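Metallo-beta-lactamase 1 (PDB 5MMD) probably catalyses the zinc-dependent hydrolysis of beta-lactam antibiotics to substituted beta-amino acids, as a periplasmic class B beta-lactamase linked to antibiotic resistance. Local coordinates at residues S76-E81 and G138-D143; L131-P136 and D143-W148; G157-R162 and P199-I204; S167-T172 and V215-A220. One frame throughout, in Å; residues are numbered along the deposited sequence.

Interaction 1: S76-E81 and G138-D143. With ZN (zinc ion), chain E.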
loop_
_atom_site.group_PDB
_atom_site.type_symbol
_atom_site.label_atom_id
_atom_site.label_comp_id
_atom_site.label_asym_id
_atom_site.label_seq_id
_atom_site.Cartn_x
_atom_site.Cartn_y
_atom_site.Cartn_z
ATOM N N SER A 76 -0.785 -7.035 -0.764
ATOM C CA SER A 76 -1.449 -5.924 -1.471
ATOM C C SER A 76 -2.503 -5.309 -0.553
ATOM O O SER A 76 -3.271 -6.027 0.080
ATOM C CB SER A 76 -2.068 -6.366 -2.786
ATOM O OG SER A 76 -1.091 -6.851 -3.666
ATOM N N THR A 77 -2.515 -3.979 -0.466
ATOM C CA THR A 77 -3.258 -3.313 0.601
ATOM C C THR A 77 -4.654 -2.861 0.177
ATOM O O THR A 77 -5.448 -2.442 1.018
ATOM C CB THR A 77 -2.453 -2.100 1.161
ATOM O OG1 THR A 77 -2.240 -1.120 0.129
ATOM C CG2 THR A 77 -1.114 -2.559 1.670
ATOM N N HIS A 78 -4.954 -2.932 -1.120
ATOM C CA HIS A 78 -6.367 -3.028 -1.542
ATOM C C HIS A 78 -6.385 -3.555 -2.964
ATOM O O HIS A 78 -5.316 -3.819 -3.539
ATOM C CB HIS A 78 -7.125 -1.691 -1.411
ATOM C CG HIS A 78 -6.625 -0.577 -2.280
ATOM N ND1 HIS A 78 -5.436 0.092 -2.052
ATOM C CD2 HIS A 78 -7.224 0.072 -3.326
ATOM C CE1 HIS A 78 -5.297 1.050 -2.950
ATOM N NE2 HIS A 78 -6.372 1.070 -3.719
ATOM N N SER A 79 -7.582 -3.676 -3.544
ATOM C CA SER A 79 -7.724 -4.394 -4.804
ATOM C C SER A 79 -7.250 -3.654 -6.073
ATOM O O SER A 79 -6.977 -4.314 -7.083
ATOM C CB SER A 79 -9.200 -4.801 -5.009
ATOM O OG SER A 79 -10.005 -3.665 -5.227
ATOM N N HIS A 80 -7.128 -2.321 -6.026
ATOM C CA HIS A 80 -6.843 -1.541 -7.254
ATOM C C HIS A 80 -5.533 -1.948 -7.933
ATOM O O HIS A 80 -4.568 -2.403 -7.296
ATOM C CB HIS A 80 -6.854 -0.045 -6.972
ATOM C CG HIS A 80 -8.226 0.502 -6.711
ATOM N ND1 HIS A 80 -8.446 1.695 -6.056
ATOM C CD2 HIS A 80 -9.447 0.013 -7.034
ATOM C CE1 HIS A 80 -9.747 1.920 -5.996
ATOM N NE2 HIS A 80 -10.375 0.907 -6.567
ATOM N N GLU A 81 -5.565 -1.850 -9.251
ATOM C CA GLU A 81 -4.483 -2.291 -10.114
ATOM C C GLU A 81 -3.115 -1.683 -9.761
ATOM O O GLU A 81 -2.097 -2.324 -9.994
ATOM C CB GLU A 81 -4.827 -1.958 -11.551
ATOM C CG GLU A 81 -3.941 -2.577 -12.598
ATOM C CD GLU A 81 -4.092 -4.076 -12.747
ATOM O OE1 GLU A 81 -3.337 -4.629 -13.565
ATOM O OE2 GLU A 81 -4.976 -4.703 -12.120
ATOM N N GLY A 138 -13.304 1.661 6.276
ATOM C CA GLY A 138 -13.305 2.118 4.898
ATOM C C GLY A 138 -12.780 3.530 4.756
ATOM O O GLY A 138 -12.852 4.293 5.716
ATOM N N GLY A 139 -12.279 3.868 3.565
ATOM C CA GLY A 139 -11.781 5.214 3.260
ATOM C C GLY A 139 -11.682 5.386 1.755
ATOM O O GLY A 139 -12.687 5.518 1.083
ATOM N N HIS A 140 -10.457 5.349 1.249
ATOM C CA HIS A 140 -10.191 5.277 -0.171
ATOM C C HIS A 140 -11.050 4.187 -0.829
ATOM O O HIS A 140 -11.588 4.398 -1.921
ATOM C CB HIS A 140 -8.729 5.006 -0.388
ATOM C CG HIS A 140 -8.358 4.714 -1.801
ATOM N ND1 HIS A 140 -8.392 5.667 -2.798
ATOM C CD2 HIS A 140 -7.958 3.558 -2.389
ATOM C CE1 HIS A 140 -8.024 5.097 -3.945
ATOM N NE2 HIS A 140 -7.758 3.818 -3.721
ATOM N N THR A 141 -11.113 3.022 -0.158
ATOM C CA THR A 141 -11.931 1.889 -0.568
ATOM C C THR A 141 -12.416 1.160 0.681
ATOM O O THR A 141 -11.925 1.382 1.805
ATOM C CB THR A 141 -11.173 0.893 -1.492
ATOM O OG1 THR A 141 -9.977 0.410 -0.847
ATOM C CG2 THR A 141 -10.824 1.556 -2.829
ATOM N N ILE A 142 -13.356 0.245 0.490
ATOM C CA ILE A 142 -13.893 -0.503 1.587
ATOM C C ILE A 142 -12.812 -1.440 2.161
ATOM O O ILE A 142 -12.877 -1.780 3.322
ATOM C CB ILE A 142 -15.137 -1.324 1.153
ATOM C CG1 ILE A 142 -15.796 -1.998 2.364
ATOM C CG2 ILE A 142 -14.750 -2.358 0.126
ATOM C CD1 ILE A 142 -16.303 -1.034 3.468
ATOM N N ASP A 143 -11.826 -1.849 1.356
ATOM C CA ASP A 143 -10.896 -2.897 1.815
ATOM C C ASP A 143 -9.525 -2.373 2.237
ATOM O O ASP A 143 -8.670 -3.175 2.643
ATOM C CB ASP A 143 -10.706 -3.962 0.731
ATOM C CG ASP A 143 -10.186 -3.383 -0.599
ATOM O OD1 ASP A 143 -10.503 -2.225 -0.899
ATOM O OD2 ASP A 143 -9.475 -4.093 -1.354
HETATM ZN ZN ZN E . -6.985 2.647 -5.030
HETATM O O HOH W 1 -5.718 3.411 -6.061
#
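H78 reaches from its own loop into the bend formed by H140, T141 and D143, and its CB and ring carbons meet these residues in turn. CB lies against the D143 carboxylate, 3.4 Å from D143 OD2. With chi1 at 64°, CG sits between the backbone N and the carbonyl carbon, and from there the ring runs past T141, CG being 3.8 Å from T141 OG1. Farther out, CD2 and CE1 are each about 3.7 Å from H140 CD2, which lies over one face of the ring; the two planes stand 81° apart in an offset edge-to-face pair. At the tip, H78 NE2 binds zinc at 2.1 Å.

H80 ND1 and H140 NE2 bind the same ion, and water 1 is the fourth ligand, which makes this the three-histidine zinc site of class B1 metallo-beta-lactamases. H78, H80 and D82 supply the HxHxD signature, whose aspartate binds the second zinc. T141 CG2 and the H80 ring meet tip to tip, with CG2 3.4 Å from H80 CE1, while H80 NE2 is hydrogen-bonded to E174.

At the CB end of H78, the D143 carboxylate is gripped at both oxygens. T141 OG1 donates to D143 OD1 at 2.7 Å on the syn side, 30° out of the carboxylate plane. D143 OD2 pairs with T103 and takes a weak, bent bond from S79 N.

Interaction 2: L131-P136 and D143-W148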
loop_
_atom_site.group_PDB
_atom_site.type_symbol
_atom_site.label_atom_id
_atom_site.label_comp_id
_atom_site.label_asym_id
_atom_site.label_seq_id
_atom_site.Cartn_x
_atom_site.Cartn_y
_atom_site.Cartn_z
ATOM N N LEU A 131 6.158 -7.131 10.180
ATOM C CA LEU A 131 5.090 -6.291 9.619
ATOM C C LEU A 131 3.783 -6.542 10.363
ATOM O O LEU A 131 3.399 -7.703 10.594
ATOM C CB LEU A 131 4.892 -6.558 8.127
ATOM C CG LEU A 131 6.138 -6.465 7.252
ATOM C CD1 LEU A 131 5.775 -6.892 5.814
ATOM C CD2 LEU A 131 6.717 -5.027 7.260
ATOM N N GLU A 132 3.107 -5.474 10.765
ATOM C CA GLU A 132 1.804 -5.604 11.374
ATOM C C GLU A 132 0.840 -4.926 10.416
ATOM O O GLU A 132 1.069 -3.775 9.956
ATOM C CB GLU A 132 1.747 -4.990 12.758
ATOM C CG GLU A 132 2.817 -5.549 13.702
ATOM C CD GLU A 132 2.736 -4.977 15.117
ATOM O OE1 GLU A 132 2.111 -3.911 15.331
ATOM O OE2 GLU A 132 3.249 -5.638 16.033
ATOM N N VAL A 133 -0.212 -5.664 10.098
ATOM C CA VAL A 133 -1.252 -5.212 9.166
ATOM C C VAL A 133 -2.491 -4.846 9.955
ATOM O O VAL A 133 -2.844 -5.517 10.916
ATOM C CB VAL A 133 -1.564 -6.276 8.129
ATOM C CG1 VAL A 133 -2.571 -5.756 7.058
ATOM C CG2 VAL A 133 -0.303 -6.745 7.479
ATOM N N TYR A 134 -3.135 -3.757 9.556
ATOM C CA TYR A 134 -4.318 -3.257 10.233
ATOM C C TYR A 134 -5.370 -2.728 9.264
ATOM O O TYR A 134 -5.071 -1.934 8.363
ATOM C CB TYR A 134 -3.946 -2.141 11.188
ATOM C CG TYR A 134 -5.094 -1.389 11.849
ATOM C CD1 TYR A 134 -6.017 -2.035 12.623
ATOM C CD2 TYR A 134 -5.203 0.002 11.727
ATOM C CE1 TYR A 134 -7.053 -1.356 13.247
ATOM C CE2 TYR A 134 -6.228 0.699 12.355
ATOM C CZ TYR A 134 -7.147 0.001 13.128
ATOM O OH TYR A 134 -8.201 0.641 13.770
ATOM N N TYR A 135 -6.608 -3.131 9.499
ATOM C CA TYR A 135 -7.740 -2.533 8.803
ATOM C C TYR A 135 -8.404 -1.429 9.628
ATOM O O TYR A 135 -9.047 -1.712 10.648
ATOM C CB TYR A 135 -8.748 -3.623 8.473
ATOM C CG TYR A 135 -10.003 -3.136 7.805
ATOM C CD1 TYR A 135 -9.971 -2.614 6.518
ATOM C CD2 TYR A 135 -11.232 -3.238 8.445
ATOM C CE1 TYR A 135 -11.148 -2.189 5.882
ATOM C CE2 TYR A 135 -12.407 -2.809 7.813
ATOM C CZ TYR A 135 -12.335 -2.272 6.543
ATOM O OH TYR A 135 -13.493 -1.873 5.919
ATOM N N PRO A 136 -8.264 -0.179 9.192
ATOM C CA PRO A 136 -8.822 0.940 9.947
ATOM C C PRO A 136 -10.302 1.165 9.673
ATOM O O PRO A 136 -10.949 1.889 10.415
ATOM C CB PRO A 136 -7.984 2.134 9.468
ATOM C CG PRO A 136 -7.634 1.798 8.034
ATOM C CD PRO A 136 -7.479 0.277 8.022
ATOM N N ASP A 143 -11.826 -1.849 1.356
ATOM C CA ASP A 143 -10.896 -2.897 1.815
ATOM C C ASP A 143 -9.525 -2.373 2.237
ATOM O O ASP A 143 -8.670 -3.175 2.643
ATOM C CB ASP A 143 -10.706 -3.962 0.731
ATOM C CG ASP A 143 -10.186 -3.383 -0.599
ATOM O OD1 ASP A 143 -10.503 -2.225 -0.899
ATOM O OD2 ASP A 143 -9.475 -4.093 -1.354
ATOM N N ASN A 144 -9.308 -1.055 2.173
ATOM C CA ASN A 144 -7.932 -0.549 2.278
ATOM C C ASN A 144 -7.322 -0.919 3.637
ATOM O O ASN A 144 -7.963 -0.824 4.688
ATOM C CB ASN A 144 -7.782 0.967 2.007
ATOM C CG ASN A 144 -8.806 1.864 2.709
ATOM O OD1 ASN A 144 -9.104 2.948 2.177
ATOM N ND2 ASN A 144 -9.286 1.493 3.882
ATOM N N LEU A 145 -6.082 -1.394 3.553
ATOM C CA LEU A 145 -5.260 -1.762 4.709
ATOM C C LEU A 145 -4.045 -0.838 4.857
ATOM O O LEU A 145 -3.561 -0.283 3.873
ATOM C CB LEU A 145 -4.718 -3.190 4.569
ATOM C CG LEU A 145 -5.662 -4.337 4.279
ATOM C CD1 LEU A 145 -4.914 -5.679 4.054
ATOM C CD2 LEU A 145 -6.635 -4.458 5.437
ATOM N N VAL A 146 -3.549 -0.735 6.091
ATOM C CA VAL A 146 -2.241 -0.128 6.375
ATOM C C VAL A 146 -1.290 -1.127 6.973
ATOM O O VAL A 146 -1.709 -2.146 7.522
ATOM C CB VAL A 146 -2.333 1.077 7.317
ATOM C CG1 VAL A 146 -3.328 2.120 6.765
ATOM C CG2 VAL A 146 -2.705 0.667 8.716
ATOM N N VAL A 147 0.008 -0.856 6.834
ATOM C CA VAL A 147 1.037 -1.769 7.318
ATOM C C VAL A 147 2.062 -1.031 8.131
ATOM O O VAL A 147 2.663 -0.063 7.652
ATOM C CB VAL A 147 1.725 -2.483 6.160
ATOM C CG1 VAL A 147 2.732 -3.456 6.666
ATOM C CG2 VAL A 147 0.683 -3.188 5.253
ATOM N N TRP A 148 2.255 -1.509 9.352
ATOM C CA TRP A 148 3.097 -0.885 10.359
ATOM C C TRP A 148 4.358 -1.685 10.512
ATOM O O TRP A 148 4.317 -2.923 10.592
ATOM C CB TRP A 148 2.350 -0.805 11.662
ATOM C CG TRP A 148 3.049 -0.286 12.882
ATOM C CD1 TRP A 148 3.290 -0.992 14.035
ATOM C CD2 TRP A 148 3.515 1.053 13.129
ATOM N NE1 TRP A 148 3.879 -0.183 14.980
ATOM C CE2 TRP A 148 4.044 1.073 14.447
ATOM C CE3 TRP A 148 3.541 2.226 12.376
ATOM C CZ2 TRP A 148 4.592 2.222 15.022
ATOM C CZ3 TRP A 148 4.104 3.372 12.949
ATOM C CH2 TRP A 148 4.593 3.361 14.263
#
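L145 pushes its forked tip into the hollow between V133 and Y135: CD1 lies 3.8 Å from V133 CG1, and CD2 is equally close to Y135 CB. Its CG is anti to the carbonyl carbon (chi1 -52°), and with an extended chi2 this carries both methyls to the opposite segment. V133 fits alongside V147 in the non-hydrogen-bonded pair, and farther along L131 CB rests on V147 CG1. V133 and L145 also touch F119, while L131 and V147 reach I48, so this face looks toward the neighbouring sheet.

On the other face the bumps alternate with those just named. V146 CG2 projects beside Y134, 3.9 Å from Y134 CB and at the edge of the Y134 ring, near its plane. E132 and W148 lie side by side and point the same way, with OE1 at the edge of the indole, 3.4 Å from W148 CD1.

The two segments are arms of the antiparallel hairpin 131-134/146-149, within one of the two sheets of the alpha-beta/beta-alpha sandwich. E132 pairs with W148 and Y134 with V146, each through two backbone hydrogen bonds; that of W148 N to E132 O, at 2.6 Å, is nearly straight (178°). Helix 180-190 covers Y134 and P136 on the side away from L145, and K190 makes a cation-pi contact with the Y134 ring.

Past the paired strands, the Y135 ring brings its edge to the N144 carbonyl, CD1 being 3.3 Å from N144 O. P136 CD closes on the same oxygen at 3.5 Å, and this buried acceptor has no hydrogen-bond partner in the model.

Interaction 3: G157-R162 and P199-I204. With ZN (zinc ion), chain C.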
loop_
_atom_site.group_PDB
_atom_site.type_symbol
_atom_site.label_atom_id
_atom_site.label_comp_id
_atom_site.label_asym_id
_atom_site.label_seq_id
_atom_site.Cartn_x
_atom_site.Cartn_y
_atom_site.Cartn_z
ATOM N N GLY A 157 0.696 3.804 4.624
ATOM C CA GLY A 157 -0.714 4.137 4.625
ATOM C C GLY A 157 -1.443 3.643 3.398
ATOM O O GLY A 157 -2.664 3.486 3.423
ATOM N N GLY A 158 -0.717 3.423 2.312
ATOM C CA GLY A 158 -1.362 3.151 1.051
ATOM C C GLY A 158 -2.321 4.276 0.669
ATOM O O GLY A 158 -2.226 5.407 1.159
ATOM N N CYS A 159 -3.248 3.977 -0.217
ATOM C CA CYS A 159 -4.038 5.062 -0.792
ATOM C C CYS A 159 -5.084 5.540 0.174
ATOM O O CYS A 159 -5.767 6.505 -0.112
ATOM C CB CYS A 159 -4.623 4.621 -2.102
ATOM S SG CYS A 159 -3.315 4.021 -3.152
ATOM N N PHE A 160 -5.169 4.883 1.329
ATOM C CA PHE A 160 -5.967 5.341 2.453
ATOM C C PHE A 160 -5.443 6.656 3.014
ATOM O O PHE A 160 -6.176 7.390 3.717
ATOM C CB PHE A 160 -5.958 4.273 3.569
ATOM C CG PHE A 160 -6.679 4.678 4.825
ATOM C CD1 PHE A 160 -8.058 4.751 4.850
ATOM C CD2 PHE A 160 -5.977 4.972 5.999
ATOM C CE1 PHE A 160 -8.738 5.117 5.997
ATOM C CE2 PHE A 160 -6.657 5.324 7.157
ATOM C CZ PHE A 160 -8.046 5.404 7.145
ATOM N N ILE A 161 -4.161 6.919 2.762
ATOM C CA ILE A 161 -3.500 8.111 3.296
ATOM C C ILE A 161 -3.065 8.977 2.151
ATOM O O ILE A 161 -2.446 8.498 1.210
ATOM C CB ILE A 161 -2.249 7.758 4.210
ATOM C CG1 ILE A 161 -2.684 6.992 5.460
ATOM C CG2 ILE A 161 -1.467 9.037 4.582
ATOM C CD1 ILE A 161 -3.769 7.699 6.288
ATOM N N ARG A 162 -3.415 10.259 2.223
ATOM C CA ARG A 162 -3.044 11.230 1.208
ATOM C C ARG A 162 -1.765 11.981 1.543
ATOM O O ARG A 162 -1.472 12.249 2.707
ATOM C CB ARG A 162 -4.174 12.236 1.024
ATOM C CG ARG A 162 -5.487 11.558 0.601
ATOM C CD ARG A 162 -5.392 10.966 -0.810
ATOM N NE ARG A 162 -5.331 12.041 -1.812
ATOM C CZ ARG A 162 -5.003 11.888 -3.091
ATOM N NH1 ARG A 162 -4.687 10.686 -3.597
ATOM N NH2 ARG A 162 -5.024 12.954 -3.872
ATOM N N PRO A 199 2.396 7.587 1.817
ATOM C CA PRO A 199 1.090 7.575 1.177
ATOM C C PRO A 199 1.118 6.649 -0.031
ATOM O O PRO A 199 2.216 6.318 -0.464
ATOM C CB PRO A 199 0.904 9.040 0.771
ATOM C CG PRO A 199 2.293 9.467 0.392
ATOM C CD PRO A 199 3.193 8.761 1.411
ATOM N N GLY A 200 -0.037 6.240 -0.554
ATOM C CA GLY A 200 -0.077 5.382 -1.725
ATOM C C GLY A 200 0.410 6.071 -2.982
ATOM O O GLY A 200 0.942 5.423 -3.894
ATOM N N HIS A 201 0.254 7.398 -2.986
ATOM C CA HIS A 201 0.596 8.296 -4.095
ATOM C C HIS A 201 1.221 9.556 -3.502
ATOM O O HIS A 201 0.660 10.173 -2.567
ATOM C CB HIS A 201 -0.650 8.644 -4.912
ATOM C CG HIS A 201 -1.314 7.455 -5.518
ATOM N ND1 HIS A 201 -0.792 6.800 -6.619
ATOM C CD2 HIS A 201 -2.426 6.758 -5.162
ATOM C CE1 HIS A 201 -1.577 5.785 -6.931
ATOM N NE2 HIS A 201 -2.579 5.745 -6.068
ATOM N N GLY A 202 2.386 9.917 -4.029
ATOM C CA GLY A 202 3.067 11.152 -3.625
ATOM C C GLY A 202 4.247 10.974 -2.693
ATOM O O GLY A 202 4.829 9.895 -2.593
ATOM N N LYS A 203 4.582 12.058 -2.002
ATOM C CA LYS A 203 5.827 12.169 -1.262
ATOM C C LYS A 203 5.648 11.660 0.143
ATOM O O LYS A 203 4.600 11.874 0.756
ATOM C CB LYS A 203 6.311 13.622 -1.215
ATOM C CG LYS A 203 6.904 14.143 -2.496
ATOM C CD LYS A 203 7.285 15.606 -2.318
ATOM C CE LYS A 203 7.765 16.266 -3.614
ATOM N NZ LYS A 203 7.455 17.749 -3.686
ATOM N N ILE A 204 6.658 10.982 0.664
ATOM C CA ILE A 204 6.552 10.455 2.012
ATOM C C ILE A 204 6.608 11.663 2.954
ATOM O O ILE A 204 7.091 12.742 2.569
ATOM C CB ILE A 204 7.654 9.426 2.332
ATOM C CG1 ILE A 204 9.044 10.046 2.373
ATOM C CG2 ILE A 204 7.630 8.297 1.277
ATOM C CD1 ILE A 204 10.106 9.103 2.876
HETATM ZN ZN ZN C . -3.866 4.090 -5.445
HETATM O O HOH W 2 -2.302 8.446 -1.600
HETATM O O HOH W 1 -5.718 3.411 -6.061
#
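G158 and G200 have the closest CA atoms of the two segments, 3.8 Å apart, an approach that depends on G200, where a CB would run into C159 SG and the G158 carbonyl carbon; G158 has a positive phi, which favours glycine. G158 O is the shared acceptor: I161 N bonds to it within the turn, and G200 N adds a weak bond at 2.9 Å whose angle at the hydrogen is only 129°. P199 CB closes this tight side, packed 3.4 Å from I161 O, while L209 of helix 208-223 touches both I161 and P199.

Away from the glycines the fit relaxes. Water 2 fills in for direct contact, donating to I161 O at 2.8 Å and accepting a weaker bond from H201 N. R162 and H201 are both partly exposed; the guanidinium turns toward G168 for its hydrogen bond, and H201 ND1 is held by S33 O.

At the metal end, C159 SG and H201 NE2 bind one zinc ion, at 2.4 Å and 2.2 Å. C159 SG and H201 CG are each anti to their carbonyl carbon (chi1 -54° and -60°), which sends both side chains to the same metal, and the sulfur approaches the imidazole obliquely. Water 1 lies in the plane of the H201 ring, at its edge, and joins this zinc to the one held by three histidines. With D82 as the remaining protein ligand, this is the Asp-Cys-His zinc site of subclass B1 metallo-beta-lactamases.

Interaction 4: S167-T172 and V215-A220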
loop_
_atom_site.group_PDB
_atom_site.type_symbol
_atom_site.label_atom_id
_atom_site.label_comp_id
_atom_site.label_asym_id
_atom_site.label_seq_id
_atom_site.Cartn_x
_atom_site.Cartn_y
_atom_site.Cartn_z
ATOM N N SER A 167 -4.680 18.472 -1.905
ATOM C CA SER A 167 -5.765 19.235 -1.317
ATOM C C SER A 167 -7.050 18.409 -1.155
ATOM O O SER A 167 -8.024 18.873 -0.569
ATOM C CB SER A 167 -6.101 20.457 -2.204
ATOM O OG SER A 167 -6.681 19.939 -3.398
ATOM N N GLY A 168 -7.089 17.236 -1.767
ATOM C CA GLY A 168 -8.272 16.412 -1.697
ATOM C C GLY A 168 -7.964 14.929 -1.698
ATOM O O GLY A 168 -6.803 14.503 -1.605
ATOM N N LEU A 169 -9.003 14.130 -1.885
ATOM C CA LEU A 169 -8.909 12.718 -1.562
ATOM C C LEU A 169 -8.490 11.875 -2.723
ATOM O O LEU A 169 -8.313 10.669 -2.559
ATOM C CB LEU A 169 -10.250 12.193 -1.002
ATOM C CG LEU A 169 -10.690 12.800 0.336
ATOM C CD1 LEU A 169 -12.150 12.449 0.580
ATOM C CD2 LEU A 169 -9.802 12.316 1.487
ATOM N N GLY A 170 -8.332 12.478 -3.894
ATOM C CA GLY A 170 -7.926 11.713 -5.062
ATOM C C GLY A 170 -9.119 11.005 -5.714
ATOM O O GLY A 170 -10.206 11.568 -5.796
ATOM N N TYR A 171 -8.911 9.793 -6.202
ATOM C CA TYR A 171 -9.979 9.024 -6.851
ATOM C C TYR A 171 -10.980 8.498 -5.828
ATOM O O TYR A 171 -10.643 7.649 -5.002
ATOM C CB TYR A 171 -9.404 7.849 -7.643
ATOM C CG TYR A 171 -10.494 6.915 -8.152
ATOM C CD1 TYR A 171 -11.431 7.357 -9.077
ATOM C CD2 TYR A 171 -10.610 5.607 -7.674
ATOM C CE1 TYR A 171 -12.434 6.506 -9.557
ATOM C CE2 TYR A 171 -11.611 4.750 -8.143
ATOM C CZ TYR A 171 -12.521 5.207 -9.067
ATOM O OH TYR A 171 -13.515 4.375 -9.543
ATOM N N THR A 172 -12.210 8.999 -5.870
ATOM C CA THR A 172 -13.184 8.646 -4.833
ATOM C C THR A 172 -14.383 7.858 -5.385
ATOM O O THR A 172 -15.416 7.750 -4.729
ATOM C CB THR A 172 -13.700 9.881 -4.154
ATOM O OG1 THR A 172 -14.301 10.727 -5.144
ATOM C CG2 THR A 172 -12.573 10.614 -3.439
ATOM N N VAL A 215 -8.473 15.449 8.099
ATOM C CA VAL A 215 -9.090 16.740 7.749
ATOM C C VAL A 215 -9.732 16.683 6.377
ATOM O O VAL A 215 -10.892 17.116 6.211
ATOM C CB VAL A 215 -8.056 17.896 7.792
ATOM C CG1 VAL A 215 -8.587 19.139 7.088
ATOM C CG2 VAL A 215 -7.690 18.176 9.220
ATOM N N LEU A 216 -9.019 16.127 5.402
ATOM C CA LEU A 216 -9.544 16.014 4.043
ATOM C C LEU A 216 -10.807 15.143 4.024
ATOM O O LEU A 216 -11.763 15.402 3.273
ATOM C CB LEU A 216 -8.492 15.437 3.101
ATOM C CG LEU A 216 -7.210 16.249 2.870
ATOM C CD1 LEU A 216 -6.357 15.625 1.789
ATOM C CD2 LEU A 216 -7.535 17.667 2.553
ATOM N N ALA A 217 -10.814 14.115 4.851
ATOM C CA ALA A 217 -11.942 13.178 4.870
ATOM C C ALA A 217 -13.143 13.851 5.506
ATOM O O ALA A 217 -14.257 13.765 4.982
ATOM C CB ALA A 217 -11.576 11.913 5.600
ATOM N N GLU A 218 -12.896 14.571 6.604
ATOM C CA GLU A 218 -13.940 15.304 7.301
ATOM C C GLU A 218 -14.552 16.364 6.390
ATOM O O GLU A 218 -15.786 16.509 6.329
ATOM C CB GLU A 218 -13.383 15.921 8.600
ATOM C CG GLU A 218 -13.297 14.846 9.725
ATOM C CD GLU A 218 -12.784 15.344 11.076
ATOM O OE1 GLU A 218 -12.458 16.538 11.228
ATOM O OE2 GLU A 218 -12.729 14.519 12.011
ATOM N N LYS A 219 -13.701 17.070 5.653
ATOM C CA LYS A 219 -14.136 18.125 4.737
ATOM C C LYS A 219 -15.025 17.555 3.620
ATOM O O LYS A 219 -16.084 18.090 3.352
ATOM C CB LYS A 219 -12.927 18.857 4.144
ATOM C CG LYS A 219 -12.491 20.072 4.997
ATOM C CD LYS A 219 -11.282 20.801 4.448
ATOM C CE LYS A 219 -11.047 22.090 5.221
ATOM N N ALA A 220 -14.587 16.467 3.000
ATOM C CA ALA A 220 -15.371 15.813 1.960
ATOM C C ALA A 220 -16.695 15.305 2.529
ATOM O O ALA A 220 -17.754 15.551 1.962
ATOM C CB ALA A 220 -14.582 14.685 1.332
#
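L169 and L216 lose the most surface to the contact, by equal amounts, and they slide past each other in opposite directions. L169 comes from the loop between strand 154-158 and helix 180-190; L216 projects from helix 208-223.

The two branches of L169 have separate tasks. CD2 lies beside the base of the other leucine, 3.7 Å from L216 CB, and runs on toward the backbone N of A217. CD1 reaches one helical turn farther, to A220 CB at 3.4 Å, a carbon pair tighter than usual van der Waals contact. L216 and A220 stand on the same side of the helix because they are four residues apart, as the bond from A220 N to L216 O confirms, and the small A220 methyl lets L169 close in against the helix. Beyond the contact, I177 and W180 also touch L169.

L216 replies by pushing its own fork at the loop backbone. Its CG is anti to the carbonyl carbon (chi1 -64°), and the methyls land on successive carbonyls: CD2 is 3.4 Å from S167 O, and CD1 is 3.6 Å from G168 O. G168 O is hydrogen-bonded to R162, so that methyl rests against an acceptor already in use.

No hydrogen bond or salt bridge joins the loop to the helix here. This contact therefore rests on dispersion and on burial of the leucine methyls, forces that reward close fit more than direction; the polar tie of the loop at G168 runs to R162 instead.

Interactions 1, 2 and 3 are buried contacts near the middle of the chain, whereas interaction 4 lies about 18 Å from the chain centre and is only partly buried. Interactions 1 and 3 each hold a zinc ion and join through water 1, which bridges the two metals. Interaction 2 is backbone pairing with apolar packing; it shares D143 with interaction 1 and belongs to the same sheet as strand 154-158 of interaction 3. Interaction 4 is apolar, yet R162 of interaction 3 bonds to its loop at G168. Metal chemistry thus gathers at the loops beyond the strand ends, while apolar packing serves both the buried hairpin and the outlying helix.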